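Local coordinates for protein acetyl xylan esterase (Paenibacillus sp. R4, PDB 6AGQ) that probably hydrolyses acetyl esters of xylan as a cold-active acetyl xylan esterase of the alpha/beta-hydrolase superfamily, at residues S35-L40 against R163-F167; H71-V75 against R99-L105; H93-G97 against P139-T143. All coordinates share one frame. Residues are numbered along the deposited sequence.

Contact 1. Residues S35-L40 against R163-F167; sequences SNQKPL and RALDF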
ATOM      1  N   SER A  35       8.693  43.801 -16.704  1.00 39.59           N
ATOM      2  CA  SER A  35       9.205  42.986 -17.822  1.00 37.65           C
ATOM      3  C   SER A  35       9.499  43.798 -19.110  1.00 35.49           C
ATOM      4  O   SER A  35      10.462  43.499 -19.806  1.00 31.70           O
ATOM      5  CB  SER A  35       8.286  41.798 -18.144  1.00 33.73           C
ATOM      6  OG  SER A  35       8.640  41.188 -19.387  1.00 34.89           O
ATOM      7  N   ASN A  36       8.674  44.785 -19.420  1.00 35.31           N
ATOM      8  CA  ASN A  36       8.866  45.625 -20.603  1.00 47.39           C
ATOM      9  C   ASN A  36      10.150  46.459 -20.608  1.00 43.16           C
ATOM     10  O   ASN A  36      10.546  46.895 -21.664  1.00 47.00           O
ATOM     11  CB  ASN A  36       7.683  46.596 -20.797  1.00 54.59           C
ATOM     12  CG  ASN A  36       6.355  45.887 -21.036  1.00 57.22           C
ATOM     13  OD1 ASN A  36       5.352  46.222 -20.402  1.00 69.51           O
ATOM     14  ND2 ASN A  36       6.339  44.911 -21.934  1.00 55.12           N
ATOM     15  N   GLN A  37      10.789  46.665 -19.457  1.00 46.00           N
ATOM     16  CA  GLN A  37      12.107  47.342 -19.372  1.00 52.20           C
ATOM     17  C   GLN A  37      13.267  46.382 -19.554  1.00 53.81           C
ATOM     18  O   GLN A  37      14.428  46.800 -19.385  1.00 60.98           O
ATOM     19  CB  GLN A  37      12.408  47.989 -17.971  1.00 56.18           C
ATOM     20  CG  GLN A  37      11.299  48.625 -17.142  1.00 60.97           C
ATOM     21  CD  GLN A  37      10.597  49.798 -17.807  1.00 64.21           C
ATOM     22  OE1 GLN A  37       9.953  50.588 -17.124  1.00 72.50           O
ATOM     23  NE2 GLN A  37      10.697  49.909 -19.133  1.00 61.53           N
ATOM     24  N   LYS A  38      13.002  45.095 -19.767  1.00 47.71           N
ATOM     25  CA  LYS A  38      14.100  44.114 -19.749  1.00 46.65           C
ATOM     26  C   LYS A  38      14.144  43.498 -21.106  1.00 41.48           C
ATOM     27  O   LYS A  38      13.277  42.701 -21.441  1.00 39.22           O
ATOM     28  CB  LYS A  38      13.910  43.051 -18.672  1.00 49.72           C
ATOM     29  CG  LYS A  38      15.157  42.839 -17.860  1.00 61.07           C
ATOM     30  CD  LYS A  38      15.418  44.021 -16.915  1.00 62.58           C
ATOM     31  CE  LYS A  38      16.848  43.959 -16.409  1.00 65.34           C
ATOM     32  NZ  LYS A  38      17.094  42.669 -15.670  1.00 73.46           N
ATOM     33  N   PRO A  39      15.144  43.883 -21.907  1.00 40.34           N
ATOM     34  CA  PRO A  39      15.320  43.192 -23.195  1.00 38.10           C
ATOM     35  C   PRO A  39      15.441  41.639 -23.025  1.00 33.75           C
ATOM     36  O   PRO A  39      15.897  41.140 -21.970  1.00 25.40           O
ATOM     37  CB  PRO A  39      16.632  43.775 -23.726  1.00 37.92           C
ATOM     38  CG  PRO A  39      16.776  45.082 -23.024  1.00 41.81           C
ATOM     39  CD  PRO A  39      16.245  44.833 -21.639  1.00 39.39           C
ATOM     40  N   LEU A  40      15.012  40.918 -24.051  1.00 31.38           N
ATOM     41  CA  LEU A  40      15.067  39.451 -24.070  1.00 34.89           C
ATOM     42  C   LEU A  40      16.479  38.893 -24.128  1.00 30.48           C
ATOM     43  O   LEU A  40      16.785  37.912 -23.449  1.00 29.54           O
ATOM     44  CB  LEU A  40      14.192  38.869 -25.199  1.00 39.98           C
ATOM     45  CG  LEU A  40      12.892  38.209 -24.707  1.00 45.84           C
ATOM     46  CD1 LEU A  40      11.915  39.256 -24.181  1.00 49.72           C
ATOM     47  CD2 LEU A  40      12.284  37.407 -25.845  1.00 48.42           C
ATOM     48  N   ARG A 163       7.102  36.250 -21.680  1.00 26.12           N
ATOM     49  CA  ARG A 163       8.309  36.486 -22.447  1.00 26.95           C
ATOM     50  C   ARG A 163       8.607  35.382 -23.487  1.00 24.47           C
ATOM     51  O   ARG A 163       9.235  35.693 -24.506  1.00 24.89           O
ATOM     52  CB  ARG A 163       9.474  36.751 -21.492  1.00 27.84           C
ATOM     53  CG  ARG A 163       9.291  38.075 -20.787  1.00 26.93           C
ATOM     54  CD  ARG A 163      10.164  38.196 -19.565  1.00 26.80           C
ATOM     55  NE  ARG A 163      11.546  38.507 -19.929  1.00 28.21           N
ATOM     56  CZ  ARG A 163      12.015  39.697 -20.274  1.00 28.77           C
ATOM     57  NH1 ARG A 163      11.227  40.796 -20.308  1.00 26.61           N
ATOM     58  NH2 ARG A 163      13.316  39.792 -20.558  1.00 27.55           N
ATOM     59  N   ALA A 164       8.139  34.148 -23.286  1.00 20.67           N
ATOM     60  CA  ALA A 164       8.123  33.155 -24.368  1.00 21.77           C
ATOM     61  C   ALA A 164       7.273  33.595 -25.583  1.00 24.20           C
ATOM     62  O   ALA A 164       7.585  33.307 -26.714  1.00 24.59           O
ATOM     63  CB  ALA A 164       7.651  31.809 -23.856  1.00 22.35           C
ATOM     64  N   LEU A 165       6.192  34.315 -25.350  1.00 26.35           N
ATOM     65  CA  LEU A 165       5.417  34.873 -26.480  1.00 27.55           C
ATOM     66  C   LEU A 165       6.199  36.006 -27.150  1.00 30.06           C
ATOM     67  O   LEU A 165       6.151  36.104 -28.361  1.00 29.83           O
ATOM     68  CB  LEU A 165       4.068  35.402 -26.044  1.00 24.84           C
ATOM     69  CG  LEU A 165       3.236  34.476 -25.164  1.00 28.74           C
ATOM     70  CD1 LEU A 165       2.037  35.231 -24.571  1.00 30.80           C
ATOM     71  CD2 LEU A 165       2.832  33.218 -25.919  1.00 31.14           C
ATOM     72  N   ASP A 166       6.930  36.829 -26.375  1.00 34.41           N
ATOM     73  CA  ASP A 166       7.885  37.849 -26.932  1.00 33.67           C
ATOM     74  C   ASP A 166       8.948  37.146 -27.783  1.00 29.35           C
ATOM     75  O   ASP A 166       9.336  37.654 -28.815  1.00 27.73           O
ATOM     76  CB  ASP A 166       8.690  38.678 -25.846  1.00 36.70           C
ATOM     77  CG  ASP A 166       7.801  39.538 -24.879  1.00 42.42           C
ATOM     78  OD1 ASP A 166       6.610  39.750 -25.151  1.00 46.54           O
ATOM     79  OD2 ASP A 166       8.329  40.024 -23.823  1.00 47.13           O
ATOM     80  N   PHE A 167       9.471  36.021 -27.315  1.00 25.87           N
ATOM     81  CA  PHE A 167      10.468  35.289 -28.121  1.00 28.27           C
ATOM     82  C   PHE A 167       9.874  34.802 -29.445  1.00 27.50           C
ATOM     83  O   PHE A 167      10.459  35.080 -30.517  1.00 24.69           O
ATOM     84  CB  PHE A 167      11.088  34.100 -27.412  1.00 29.30           C
ATOM     85  CG  PHE A 167      12.027  33.293 -28.296  1.00 31.73           C
ATOM     86  CD1 PHE A 167      13.331  33.719 -28.519  1.00 32.72           C
ATOM     87  CD2 PHE A 167      11.575  32.114 -28.953  1.00 30.32           C
ATOM     88  CE1 PHE A 167      14.171  32.986 -29.364  1.00 34.15           C
ATOM     89  CE2 PHE A 167      12.408  31.363 -29.777  1.00 30.73           C
ATOM     90  CZ  PHE A 167      13.713  31.792 -29.985  1.00 31.74           C
TER
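Start at Arg163, whose side chain reaches from helix 153-170 to segment 35-40, at the C-terminal side of helix 24-36. Its guanidinium works as a two-armed donor. Arg163 NH1 gives a hydrogen bond to Ser35 OG (2.8 Å, nearly straight) and another to Lys38 O (3.0 Å). Arg163 NH2 shares that same acceptor, lying 3.0 Å from Lys38 O, and adds a weak bond to Pro39 O at 3.2 Å. Lys38 O therefore sits in the fork between the two terminal nitrogens, and all these acceptors lie near the guanidinium plane. NH2 also meets Asp63 O at the end of strand 55-63, while NE has a partner outside the two segments, so all three nitrogens are used. The turn holds itself as well, since Lys38 N bonds Ser35 O at 3.0 Å. One helical turn further along, Asp166 CB lies 3.7 Å from Leu40 CD1, and the Asp166 carboxylate forms a salt bridge to Arg200.

Leu40 supplies the apolar half. Leu40 CD1 covers one face of the guanidinium, 3.9 Å from Arg163 NH2, and Leu40 CD2 packs against Phe167 CB at 3.8 Å. Backbone bonding between Leu40 and Asp63 ties this residue to the sheet too. An arginine gathering main-chain carbonyls of a turn in this way joins helix 24-36 to helix 153-170, which connects parallel strands 114-118 and 179-184 in the beta-alpha-beta layering of the alpha/beta-hydrolase fold.

Contact 2. Residues H71-V75 against R99-L105; sequences HGWYV and RGYPNEL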
ATOM      1  N   HIS A  71      15.986  28.523 -20.579  1.00 28.88           N
ATOM      2  CA  HIS A  71      16.306  27.641 -21.706  1.00 29.43           C
ATOM      3  C   HIS A  71      15.111  26.991 -22.394  1.00 28.54           C
ATOM      4  O   HIS A  71      14.047  26.740 -21.813  1.00 31.81           O
ATOM      5  CB  HIS A  71      17.276  26.559 -21.277  1.00 32.81           C
ATOM      6  CG  HIS A  71      18.543  27.106 -20.742  1.00 34.29           C
ATOM      7  ND1 HIS A  71      18.639  27.604 -19.459  1.00 39.86           N
ATOM      8  CD2 HIS A  71      19.740  27.328 -21.328  1.00 35.64           C
ATOM      9  CE1 HIS A  71      19.858  28.064 -19.261  1.00 38.70           C
ATOM     10  NE2 HIS A  71      20.539  27.926 -20.381  1.00 33.89           N
ATOM     11  N   GLY A  72      15.270  26.752 -23.666  1.00 27.67           N
ATOM     12  CA  GLY A  72      14.247  26.088 -24.426  1.00 26.53           C
ATOM     13  C   GLY A  72      14.730  25.425 -25.699  1.00 25.40           C
ATOM     14  O   GLY A  72      15.960  25.355 -26.012  1.00 22.98           O
ATOM     15  N   TRP A  73      13.737  24.893 -26.403  1.00 22.85           N
ATOM     16  CA  TRP A  73      13.938  24.275 -27.676  1.00 21.98           C
ATOM     17  C   TRP A  73      12.939  24.940 -28.597  1.00 21.26           C
ATOM     18  O   TRP A  73      11.794  24.979 -28.268  1.00 18.58           O
ATOM     19  CB  TRP A  73      13.656  22.771 -27.665  1.00 21.15           C
ATOM     20  CG  TRP A  73      14.516  21.864 -26.863  1.00 22.36           C
ATOM     21  CD1 TRP A  73      14.104  21.055 -25.888  1.00 20.42           C
ATOM     22  CD2 TRP A  73      15.916  21.593 -27.057  1.00 22.30           C
ATOM     23  NE1 TRP A  73      15.145  20.296 -25.426  1.00 25.94           N
ATOM     24  CE2 TRP A  73      16.281  20.622 -26.111  1.00 24.95           C
ATOM     25  CE3 TRP A  73      16.887  22.096 -27.913  1.00 22.77           C
ATOM     26  CZ2 TRP A  73      17.621  20.129 -25.972  1.00 25.84           C
ATOM     27  CZ3 TRP A  73      18.216  21.593 -27.809  1.00 24.85           C
ATOM     28  CH2 TRP A  73      18.556  20.624 -26.828  1.00 24.45           C
ATOM     29  N   TYR A  74      13.401  25.388 -29.758  1.00 23.54           N
ATOM     30  CA  TYR A  74      12.578  26.018 -30.781  1.00 24.87           C
ATOM     31  C   TYR A  74      12.764  25.164 -32.029  1.00 24.38           C
ATOM     32  O   TYR A  74      13.875  24.853 -32.395  1.00 24.99           O
ATOM     33  CB  TYR A  74      13.053  27.449 -31.057  1.00 24.97           C
ATOM     34  CG  TYR A  74      12.325  28.148 -32.197  1.00 24.39           C
ATOM     35  CD1 TYR A  74      10.957  28.428 -32.091  1.00 24.52           C
ATOM     36  CD2 TYR A  74      12.995  28.599 -33.306  1.00 28.43           C
ATOM     37  CE1 TYR A  74      10.255  29.061 -33.080  1.00 25.51           C
ATOM     38  CE2 TYR A  74      12.301  29.262 -34.342  1.00 28.92           C
ATOM     39  CZ  TYR A  74      10.928  29.477 -34.218  1.00 27.77           C
ATOM     40  OH  TYR A  74      10.206  30.113 -35.200  1.00 27.48           O
ATOM     41  N   VAL A  75      11.678  24.729 -32.612  1.00 25.37           N
ATOM     42  CA  VAL A  75      11.657  23.747 -33.702  1.00 27.09           C
ATOM     43  C   VAL A  75      10.793  24.316 -34.828  1.00 28.18           C
ATOM     44  O   VAL A  75       9.656  24.861 -34.576  1.00 29.45           O
ATOM     45  CB  VAL A  75      11.083  22.384 -33.214  1.00 30.01           C
ATOM     46  CG1 VAL A  75      11.007  21.410 -34.326  1.00 34.73           C
ATOM     47  CG2 VAL A  75      11.943  21.769 -32.108  1.00 29.06           C
ATOM     48  N   ARG A  99      11.990  21.362 -20.355  1.00 22.33           N
ATOM     49  CA  ARG A  99      11.737  21.577 -21.776  1.00 22.33           C
ATOM     50  C   ARG A  99      11.694  20.290 -22.602  1.00 24.33           C
ATOM     51  O   ARG A  99      11.311  20.315 -23.777  1.00 22.80           O
ATOM     52  CB  ARG A  99      12.811  22.523 -22.294  1.00 22.88           C
ATOM     53  CG  ARG A  99      14.237  21.948 -22.294  1.00 24.13           C
ATOM     54  CD  ARG A  99      15.272  22.880 -22.954  1.00 26.95           C
ATOM     55  NE  ARG A  99      16.615  22.455 -22.586  1.00 27.82           N
ATOM     56  CZ  ARG A  99      17.747  22.743 -23.223  1.00 32.37           C
ATOM     57  NH1 ARG A  99      17.784  23.535 -24.302  1.00 35.06           N
ATOM     58  NH2 ARG A  99      18.877  22.215 -22.762  1.00 33.21           N
ATOM     59  N   GLY A 100      12.100  19.175 -21.986  1.00 25.50           N
ATOM     60  CA  GLY A 100      12.091  17.850 -22.613  1.00 27.34           C
ATOM     61  C   GLY A 100      13.056  17.677 -23.787  1.00 29.88           C
ATOM     62  O   GLY A 100      14.170  18.226 -23.798  1.00 28.02           O
ATOM     63  N   TYR A 101      12.593  16.994 -24.837  1.00 31.38           N
ATOM     64  CA  TYR A 101      13.489  16.624 -25.922  1.00 33.49           C
ATOM     65  C   TYR A 101      12.850  17.136 -27.178  1.00 31.32           C
ATOM     66  O   TYR A 101      11.628  17.174 -27.257  1.00 28.18           O
ATOM     67  CB  TYR A 101      13.720  15.077 -25.944  1.00 35.47           C
ATOM     68  CG  TYR A 101      14.259  14.525 -24.635  1.00 38.40           C
ATOM     69  CD1 TYR A 101      13.392  14.158 -23.575  1.00 40.21           C
ATOM     70  CD2 TYR A 101      15.637  14.372 -24.440  1.00 44.94           C
ATOM     71  CE1 TYR A 101      13.893  13.674 -22.367  1.00 40.25           C
ATOM     72  CE2 TYR A 101      16.148  13.878 -23.238  1.00 43.34           C
ATOM     73  CZ  TYR A 101      15.284  13.527 -22.214  1.00 43.96           C
ATOM     74  OH  TYR A 101      15.836  13.038 -21.035  1.00 47.62           O
ATOM     75  N   PRO A 102      13.663  17.533 -28.169  1.00 30.72           N
ATOM     76  CA  PRO A 102      13.073  18.144 -29.363  1.00 30.73           C
ATOM     77  C   PRO A 102      12.137  17.246 -30.185  1.00 30.76           C
ATOM     78  O   PRO A 102      11.201  17.754 -30.815  1.00 27.70           O
ATOM     79  CB  PRO A 102      14.301  18.537 -30.208  1.00 32.50           C
ATOM     80  CG  PRO A 102      15.474  18.503 -29.267  1.00 31.19           C
ATOM     81  CD  PRO A 102      15.140  17.556 -28.182  1.00 29.48           C
ATOM     82  N   ASN A 103      12.351  15.921 -30.177  1.00 31.37           N
ATOM     83  CA  ASN A 103      11.443  14.998 -30.930  1.00 31.29           C
ATOM     84  C   ASN A 103       9.958  15.085 -30.493  1.00 31.25           C
ATOM     85  O   ASN A 103       9.074  14.772 -31.272  1.00 27.53           O
ATOM     86  CB  ASN A 103      11.903  13.524 -30.816  1.00 32.05           C
ATOM     87  CG  ASN A 103      11.863  13.021 -29.379  1.00 31.09           C
ATOM     88  OD1 ASN A 103      12.688  13.390 -28.589  1.00 36.13           O
ATOM     89  ND2 ASN A 103      10.853  12.257 -29.040  1.00 29.80           N
ATOM     90  N   GLU A 104       9.700  15.531 -29.267  1.00 29.03           N
ATOM     91  CA  GLU A 104       8.345  15.766 -28.790  1.00 30.27           C
ATOM     92  C   GLU A 104       7.655  16.969 -29.395  1.00 28.95           C
ATOM     93  O   GLU A 104       6.471  17.172 -29.157  1.00 28.61           O
ATOM     94  CB  GLU A 104       8.362  16.010 -27.275  1.00 36.09           C
ATOM     95  CG  GLU A 104       8.934  14.890 -26.411  1.00 36.92           C
ATOM     96  CD  GLU A 104       8.958  15.317 -24.948  1.00 47.96           C
ATOM     97  OE1 GLU A 104       8.071  16.131 -24.569  1.00 56.07           O
ATOM     98  OE2 GLU A 104       9.862  14.878 -24.185  1.00 52.35           O
ATOM     99  N   LEU A 105       8.370  17.812 -30.120  1.00 28.42           N
ATOM    100  CA  LEU A 105       7.763  18.911 -30.849  1.00 28.47           C
ATOM    101  C   LEU A 105       7.598  18.607 -32.356  1.00 27.97           C
ATOM    102  O   LEU A 105       7.023  19.404 -33.086  1.00 23.94           O
ATOM    103  CB  LEU A 105       8.618  20.152 -30.658  1.00 27.95           C
ATOM    104  CG  LEU A 105       8.893  20.550 -29.202  1.00 29.22           C
ATOM    105  CD1 LEU A 105       9.812  21.771 -29.096  1.00 28.10           C
ATOM    106  CD2 LEU A 105       7.568  20.825 -28.496  1.00 31.20           C
TER
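Trp73, on strand 69-77, is the centre of a sandwich. Arg99 covers one face of the indole and Pro102 the other. The Arg99 guanidinium lies flat on the ring, planes at 7° and centres 4.1 Å apart, with CZ over the six-membered ring in a cation-pi contact, while Arg99 CD makes a CH-pi contact 3.8 Å from the centroid of the five-membered ring. On the opposite face Pro102 CG stands 3.9 Å from the centroid of the Trp73 six-membered ring. The edge is used as well: Trp73 NE1 donates to Gly100 O at 2.8 Å.

Arg99 is held from several directions. Arg99 NH1 bonds Gly72 O at 3.1 Å and forms a salt bridge to Asp59 on the neighbouring strand 55-63, and His71 CB, 4.3 Å from Arg99 NH1, lies over the guanidinium face turned away from the indole. Further along, Leu105 closes the apolar end, its CD1 3.7 Å from Val75 CG2. Tyr101 packs on Phe308 of a second subunit.

With its charge balanced by Asp59 and the indole stacked on one face of its guanidinium, Arg99 can lie against the sheet; cation-pi, CH-pi and hydrogen bonds together set how the loop lies on the strand.

Contact 3. Residues H93-G97 against P139-T143; sequences HGYSG and PGWMT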
ATOM      1  N   HIS A  93       5.491  23.098 -19.269  1.00 22.79           N
ATOM      2  CA  HIS A  93       5.662  21.739 -18.818  1.00 24.06           C
ATOM      3  C   HIS A  93       5.128  21.582 -17.400  1.00 22.92           C
ATOM      4  O   HIS A  93       4.852  22.544 -16.715  1.00 21.80           O
ATOM      5  CB  HIS A  93       7.120  21.284 -18.922  1.00 22.16           C
ATOM      6  CG  HIS A  93       8.024  21.980 -17.958  1.00 22.00           C
ATOM      7  ND1 HIS A  93       8.006  21.721 -16.587  1.00 19.77           N
ATOM      8  CD2 HIS A  93       9.019  22.874 -18.171  1.00 19.62           C
ATOM      9  CE1 HIS A  93       8.937  22.464 -16.010  1.00 21.11           C
ATOM     10  NE2 HIS A  93       9.555  23.179 -16.945  1.00 22.32           N
ATOM     11  N   GLY A  94       4.999  20.330 -17.014  1.00 22.12           N
ATOM     12  CA  GLY A  94       4.479  19.915 -15.713  1.00 22.25           C
ATOM     13  C   GLY A  94       5.381  20.117 -14.529  1.00 22.36           C
ATOM     14  O   GLY A  94       6.552  20.448 -14.640  1.00 23.43           O
ATOM     15  N   TYR A  95       4.814  19.942 -13.355  1.00 22.98           N
ATOM     16  CA  TYR A  95       5.520  20.321 -12.133  1.00 21.96           C
ATOM     17  C   TYR A  95       6.743  19.498 -11.949  1.00 20.84           C
ATOM     18  O   TYR A  95       6.657  18.284 -11.862  1.00 21.21           O
ATOM     19  CB  TYR A  95       4.602  20.110 -10.928  1.00 24.22           C
ATOM     20  CG  TYR A  95       5.128  20.711  -9.632  1.00 22.26           C
ATOM     21  CD1 TYR A  95       5.040  22.069  -9.410  1.00 23.24           C
ATOM     22  CD2 TYR A  95       5.690  19.928  -8.664  1.00 21.30           C
ATOM     23  CE1 TYR A  95       5.442  22.633  -8.215  1.00 22.72           C
ATOM     24  CE2 TYR A  95       6.131  20.478  -7.464  1.00 22.23           C
ATOM     25  CZ  TYR A  95       5.975  21.838  -7.239  1.00 22.99           C
ATOM     26  OH  TYR A  95       6.418  22.452  -6.085  1.00 20.99           O
ATOM     27  N   SER A  96       7.891  20.157 -11.815  1.00 23.02           N
ATOM     28  CA  SER A  96       9.235  19.492 -11.615  1.00 24.39           C
ATOM     29  C   SER A  96       9.936  19.144 -12.905  1.00 25.12           C
ATOM     30  O   SER A  96      11.091  18.736 -12.867  1.00 23.84           O
ATOM     31  CB  SER A  96       9.188  18.271 -10.705  1.00 25.81           C
ATOM     32  OG  SER A  96       8.713  17.112 -11.380  1.00 25.87           O
ATOM     33  N   GLY A  97       9.266  19.347 -14.052  1.00 23.44           N
ATOM     34  CA  GLY A  97       9.794  18.852 -15.323  1.00 22.60           C
ATOM     35  C   GLY A  97      10.740  19.826 -15.971  1.00 22.25           C
ATOM     36  O   GLY A  97      11.489  20.524 -15.312  1.00 20.36           O
ATOM     37  N   PRO A 139       9.726  21.590   0.679  1.00 28.87           N
ATOM     38  CA  PRO A 139      10.420  21.164  -0.549  1.00 28.77           C
ATOM     39  C   PRO A 139       9.525  21.298  -1.778  1.00 27.75           C
ATOM     40  O   PRO A 139       8.380  20.922  -1.705  1.00 29.82           O
ATOM     41  CB  PRO A 139      10.735  19.681  -0.300  1.00 29.57           C
ATOM     42  CG  PRO A 139      10.713  19.528   1.199  1.00 31.78           C
ATOM     43  CD  PRO A 139       9.656  20.504   1.666  1.00 31.10           C
ATOM     44  N   GLY A 140      10.077  21.780  -2.891  1.00 27.14           N
ATOM     45  CA  GLY A 140       9.291  22.261  -4.048  1.00 25.96           C
ATOM     46  C   GLY A 140       9.294  23.774  -4.187  1.00 24.83           C
ATOM     47  O   GLY A 140      10.146  24.454  -3.647  1.00 30.67           O
ATOM     48  N   TRP A 141       8.321  24.313  -4.882  1.00 24.44           N
ATOM     49  CA  TRP A 141       8.298  25.733  -5.249  1.00 24.61           C
ATOM     50  C   TRP A 141       6.991  26.441  -4.901  1.00 23.35           C
ATOM     51  O   TRP A 141       6.996  27.659  -4.853  1.00 25.30           O
ATOM     52  CB  TRP A 141       8.614  25.878  -6.776  1.00 27.08           C
ATOM     53  CG  TRP A 141       9.905  25.217  -7.127  1.00 24.56           C
ATOM     54  CD1 TRP A 141      11.131  25.726  -6.921  1.00 26.05           C
ATOM     55  CD2 TRP A 141      10.100  23.892  -7.612  1.00 22.97           C
ATOM     56  NE1 TRP A 141      12.082  24.839  -7.312  1.00 26.98           N
ATOM     57  CE2 TRP A 141      11.471  23.689  -7.714  1.00 24.88           C
ATOM     58  CE3 TRP A 141       9.250  22.870  -7.988  1.00 24.29           C
ATOM     59  CZ2 TRP A 141      12.017  22.504  -8.174  1.00 25.51           C
ATOM     60  CZ3 TRP A 141       9.781  21.695  -8.428  1.00 22.56           C
ATOM     61  CH2 TRP A 141      11.156  21.512  -8.524  1.00 21.82           C
ATOM     62  N   MET A 142       5.926  25.709  -4.579  1.00 23.46           N
ATOM     63  CA  MET A 142       4.568  26.305  -4.335  1.00 24.22           C
ATOM     64  C   MET A 142       4.487  27.282  -3.150  1.00 24.30           C
ATOM     65  O   MET A 142       3.522  28.081  -3.075  1.00 26.31           O
ATOM     66  CB  MET A 142       3.540  25.216  -3.951  1.00 27.01           C
ATOM     67  CG  MET A 142       3.235  24.130  -4.953  1.00 33.42           C
ATOM     68  SD  MET A 142       2.672  24.808  -6.517  1.00 33.31           S
ATOM     69  CE  MET A 142       1.037  25.321  -5.967  1.00 37.00           C
ATOM     70  N   THR A 143       5.398  27.166  -2.185  1.00 21.93           N
ATOM     71  CA  THR A 143       5.327  27.979  -0.930  1.00 24.20           C
ATOM     72  C   THR A 143       6.382  29.102  -0.845  1.00 23.51           C
ATOM     73  O   THR A 143       6.429  29.858   0.106  1.00 24.25           O
ATOM     74  CB  THR A 143       5.420  27.076   0.294  1.00 24.15           C
ATOM     75  OG1 THR A 143       6.724  26.502   0.335  1.00 24.64           O
ATOM     76  CG2 THR A 143       4.438  25.950   0.201  1.00 25.53           C
TER
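His93 follows strand 86-92, and its ND1 donates to Gly94 O at 2.7 Å, bracing the start of a type II beta turn that runs from Gly94 to Gly97. Tyr95 comes next and makes most of the contact: Trp141 N donates to Tyr95 OH at 2.9 Å, and the edge of the Trp141 indole points at the tyrosine face, an edge-to-face pair with ring planes at 66°. Met142 SD approaches obliquely, 5.0 Å from the Tyr95 ring centroid, a Met-aromatic contact. In alpha/beta-hydrolases the loop after this strand commonly carries a backbone amide of the oxyanion hole; consistent with that, Tyr95 lies near the probable nucleophile elbow round Ser185. Glu228 bonds Met142 N and, weakly, Tyr95 OH. Ser96, with positive phi at the third turn position, rests its CA 3.9 Å from Trp141 CZ3 and also packs on Arg235 of a third subunit. Gly97 N closes the turn onto Gly94 O at 3.0 Å.

Setting out from the N terminus, the chain leaves 35-40 and does not return to it until 163-167, so contact 1 closes the longest loop and encloses the other two. Within it come strand segment 71-75, then 93-97, then 99-105, which closes contact 2, and finally 139-143, which closes contact 3; contacts 2 and 3 therefore cross. Contact 1 joins helix 24-36 to helix 153-170, contact 2 lays the loop after strand 86-92 against strand 69-77, and contact 3 joins that same loop to the long connection before helix 153-170. Phe167 touches Tyr74, linking contacts 1 and 2, and Arg99 meets His93 between contacts 2 and 3.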